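Local coordinates for protein CghA (Chaetomium globosum, PDB 6KBC) that belongs to the Diels-Alderase family of the calycin clan and is built from two beta-rich domains, with the ligand WK1 bound in a pocket, at residues A139-V147 with G156-G164. Residues are numbered along the deposited sequence; the frame is centred on the assembly and turned at random.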
loop_
_atom_site.group_PDB
_atom_site.type_symbol
_atom_site.label_atom_id
_atom_site.label_comp_id
_atom_site.label_asym_id
_atom_site.label_seq_id
_atom_site.Cartn_x
_atom_site.Cartn_y
_atom_site.Cartn_z
ATOM N N ALA A 139 -0.202 -19.622 -6.166
ATOM C CA ALA A 139 0.224 -20.209 -4.899
ATOM C C ALA A 139 1.687 -19.913 -4.604
ATOM O O ALA A 139 2.061 -19.747 -3.438
ATOM C CB ALA A 139 -0.011 -21.726 -4.903
ATOM N N ASP A 140 2.542 -19.875 -5.624
ATOM C CA ASP A 140 3.933 -19.518 -5.380
ATOM C C ASP A 140 4.189 -18.011 -5.438
ATOM O O ASP A 140 5.354 -17.609 -5.480
ATOM C CB ASP A 140 4.877 -20.231 -6.349
ATOM C CG ASP A 140 4.654 -19.841 -7.800
ATOM O OD1 ASP A 140 3.840 -18.925 -8.069
ATOM O OD2 ASP A 140 5.356 -20.416 -8.667
ATOM N N LEU A 141 3.133 -17.197 -5.447
ATOM C CA LEU A 141 3.220 -15.732 -5.462
ATOM C C LEU A 141 3.954 -15.211 -6.696
ATOM O O LEU A 141 4.515 -14.104 -6.683
ATOM C CB LEU A 141 3.895 -15.210 -4.189
ATOM C CG LEU A 141 3.204 -15.567 -2.868
ATOM C CD1 LEU A 141 3.995 -15.027 -1.686
ATOM C CD2 LEU A 141 1.768 -15.082 -2.829
ATOM N N SER A 142 3.973 -15.989 -7.776
ATOM C CA SER A 142 4.747 -15.562 -8.931
ATOM C C SER A 142 3.980 -14.575 -9.791
ATOM O O SER A 142 4.596 -13.806 -10.532
ATOM C CB SER A 142 5.152 -16.785 -9.761
ATOM O OG SER A 142 3.978 -17.426 -10.216
ATOM N N THR A 143 2.650 -14.584 -9.719
ATOM C CA THR A 143 1.828 -13.777 -10.605
ATOM C C THR A 143 0.552 -13.393 -9.883
ATOM O O THR A 143 0.109 -14.076 -8.955
ATOM C CB THR A 143 1.432 -14.520 -11.903
ATOM O OG1 THR A 143 0.434 -15.493 -11.584
ATOM C CG2 THR A 143 2.619 -15.218 -12.557
ATOM N N THR A 144 -0.046 -12.290 -10.334
ATOM C CA THR A 144 -1.368 -11.885 -9.905
ATOM C C THR A 144 -2.173 -11.489 -11.123
ATOM O O THR A 144 -1.625 -11.118 -12.161
ATOM C CB THR A 144 -1.376 -10.674 -8.943
ATOM O OG1 THR A 144 -1.163 -9.473 -9.692
ATOM C CG2 THR A 144 -0.313 -10.794 -7.909
ATOM N N THR A 145 -3.486 -11.521 -10.959
ATOM C CA THR A 145 -4.397 -10.951 -11.933
ATOM C C THR A 145 -5.511 -10.256 -11.184
ATOM O O THR A 145 -6.097 -10.832 -10.267
ATOM C CB THR A 145 -4.965 -12.027 -12.871
ATOM O OG1 THR A 145 -3.874 -12.684 -13.524
ATOM C CG2 THR A 145 -5.851 -11.393 -13.918
ATOM N N VAL A 146 -5.786 -9.018 -11.562
ATOM C CA VAL A 146 -6.891 -8.249 -11.015
ATOM C C VAL A 146 -7.792 -7.886 -12.177
ATOM O O VAL A 146 -7.312 -7.391 -13.199
ATOM C CB VAL A 146 -6.392 -6.991 -10.288
ATOM C CG1 VAL A 146 -7.554 -6.227 -9.713
ATOM C CG2 VAL A 146 -5.388 -7.392 -9.221
ATOM N N VAL A 147 -9.086 -8.149 -12.037
ATOM C CA VAL A 147 -10.021 -7.955 -13.133
ATOM C C VAL A 147 -11.205 -7.151 -12.635
ATOM O O VAL A 147 -11.808 -7.486 -11.610
ATOM C CB VAL A 147 -10.493 -9.292 -13.732
ATOM C CG1 VAL A 147 -11.471 -9.030 -14.864
ATOM C CG2 VAL A 147 -9.301 -10.096 -14.217
ATOM N N GLY A 156 -11.464 -4.056 -17.152
ATOM C CA GLY A 156 -10.158 -4.404 -17.641
ATOM C C GLY A 156 -9.382 -5.137 -16.592
ATOM O O GLY A 156 -9.932 -5.623 -15.601
ATOM N N SER A 157 -8.071 -5.212 -16.793
ATOM C CA SER A 157 -7.254 -6.042 -15.934
ATOM C C SER A 157 -5.926 -5.372 -15.606
ATOM O O SER A 157 -5.450 -4.462 -16.294
ATOM C CB SER A 157 -6.976 -7.411 -16.571
ATOM O OG SER A 157 -6.236 -7.236 -17.753
ATOM N N LEU A 158 -5.350 -5.862 -14.517
ATOM C CA LEU A 158 -4.009 -5.595 -14.041
ATOM C C LEU A 158 -3.348 -6.931 -13.800
ATOM O O LEU A 158 -3.988 -7.854 -13.289
ATOM C CB LEU A 158 -4.029 -4.804 -12.715
ATOM C CG LEU A 158 -2.673 -4.374 -12.163
ATOM C CD1 LEU A 158 -2.772 -3.057 -11.414
ATOM C CD2 LEU A 158 -2.175 -5.477 -11.226
ATOM N N THR A 159 -2.067 -7.035 -14.120
ATOM C CA THR A 159 -1.351 -8.257 -13.802
ATOM C C THR A 159 0.024 -7.917 -13.272
ATOM O O THR A 159 0.612 -6.894 -13.622
ATOM C CB THR A 159 -1.196 -9.209 -15.012
ATOM O OG1 THR A 159 -0.188 -8.701 -15.896
ATOM C CG2 THR A 159 -2.512 -9.372 -15.752
ATOM N N HIS A 160 0.519 -8.792 -12.411
ATOM C CA HIS A 160 1.866 -8.725 -11.879
ATOM C C HIS A 160 2.620 -9.976 -12.279
ATOM O O HIS A 160 2.067 -11.074 -12.234
ATOM C CB HIS A 160 1.863 -8.644 -10.346
ATOM C CG HIS A 160 1.317 -7.365 -9.795
ATOM N ND1 HIS A 160 0.389 -7.326 -8.777
ATOM C CD2 HIS A 160 1.633 -6.075 -10.064
ATOM C CE1 HIS A 160 0.126 -6.066 -8.468
ATOM N NE2 HIS A 160 0.868 -5.288 -9.235
ATOM N N ARG A 161 3.891 -9.806 -12.613
ATOM C CA ARG A 161 4.841 -10.901 -12.790
ATOM C C ARG A 161 5.923 -10.621 -11.763
ATOM O O ARG A 161 6.739 -9.718 -11.972
ATOM C CB ARG A 161 5.422 -10.915 -14.202
ATOM C CG ARG A 161 4.412 -11.279 -15.256
ATOM C CD ARG A 161 3.368 -12.242 -14.728
ATOM N NE ARG A 161 2.266 -12.452 -15.671
ATOM C CZ ARG A 161 2.137 -13.496 -16.481
ATOM N NH1 ARG A 161 3.082 -14.423 -16.510
ATOM N NH2 ARG A 161 1.073 -13.592 -17.278
ATOM N N SER A 162 5.934 -11.380 -10.669
ATOM C CA SER A 162 6.856 -11.076 -9.586
ATOM C C SER A 162 8.293 -11.138 -10.067
ATOM O O SER A 162 8.672 -12.024 -10.837
ATOM C CB SER A 162 6.665 -12.048 -8.422
ATOM O OG SER A 162 7.603 -11.760 -7.398
ATOM N N LEU A 163 9.104 -10.183 -9.615
ATOM C CA LEU A 163 10.525 -10.272 -9.898
ATOM C C LEU A 163 11.254 -11.168 -8.902
ATOM O O LEU A 163 12.477 -11.312 -9.001
ATOM C CB LEU A 163 11.136 -8.869 -9.927
ATOM C CG LEU A 163 10.504 -7.965 -11.001
ATOM C CD1 LEU A 163 11.334 -6.725 -11.249
ATOM C CD2 LEU A 163 10.305 -8.743 -12.327
ATOM N N GLY A 164 10.532 -11.768 -7.958
ATOM C CA GLY A 164 11.135 -12.701 -7.017
ATOM C C GLY A 164 11.976 -12.067 -5.929
ATOM O O GLY A 164 12.903 -12.710 -5.417
#
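T144 and H160 meet on one face of an antiparallel beta hairpin, strands 143-150 and 154-162, in the calycin-like N-terminal domain; this buried face meets strand 46-54. They form a hydrogen-bonded pair, N to O both ways, and their side chains add a weak third link. H160 CB sits 3.2 Å from T144 OG1, and CG is 3.3 Å from the same oxygen. With CG beside its own backbone N (chi1 -68°), the ring comes alongside the threonine: OG1 approaches obliquely, 2.8 Å from ND1, a weak bond because the N-H points well off the oxygen (115°). T144 CG2 lies at the ring edge, in plane, 3.6 Å from ND1. L158 CD2 lies over one face, offset toward the CE1-NE2 rim, and at the far tip NE2 bonds to D52 O; these two contacts help hold the ring. F51 also touches T144, H160 and V146. At the next hydrogen-bonded pair, two residues along, the bonds are straighter, V146 N to L158 O and L158 N to V146 O each 2.8 Å, and the two CB atoms touch at 4.0 Å. On the other face, T143 and R161 run side by side. There the arginine chain bends at chi2 (-32°), which lays its CD against T143 CG2 at 3.8 Å.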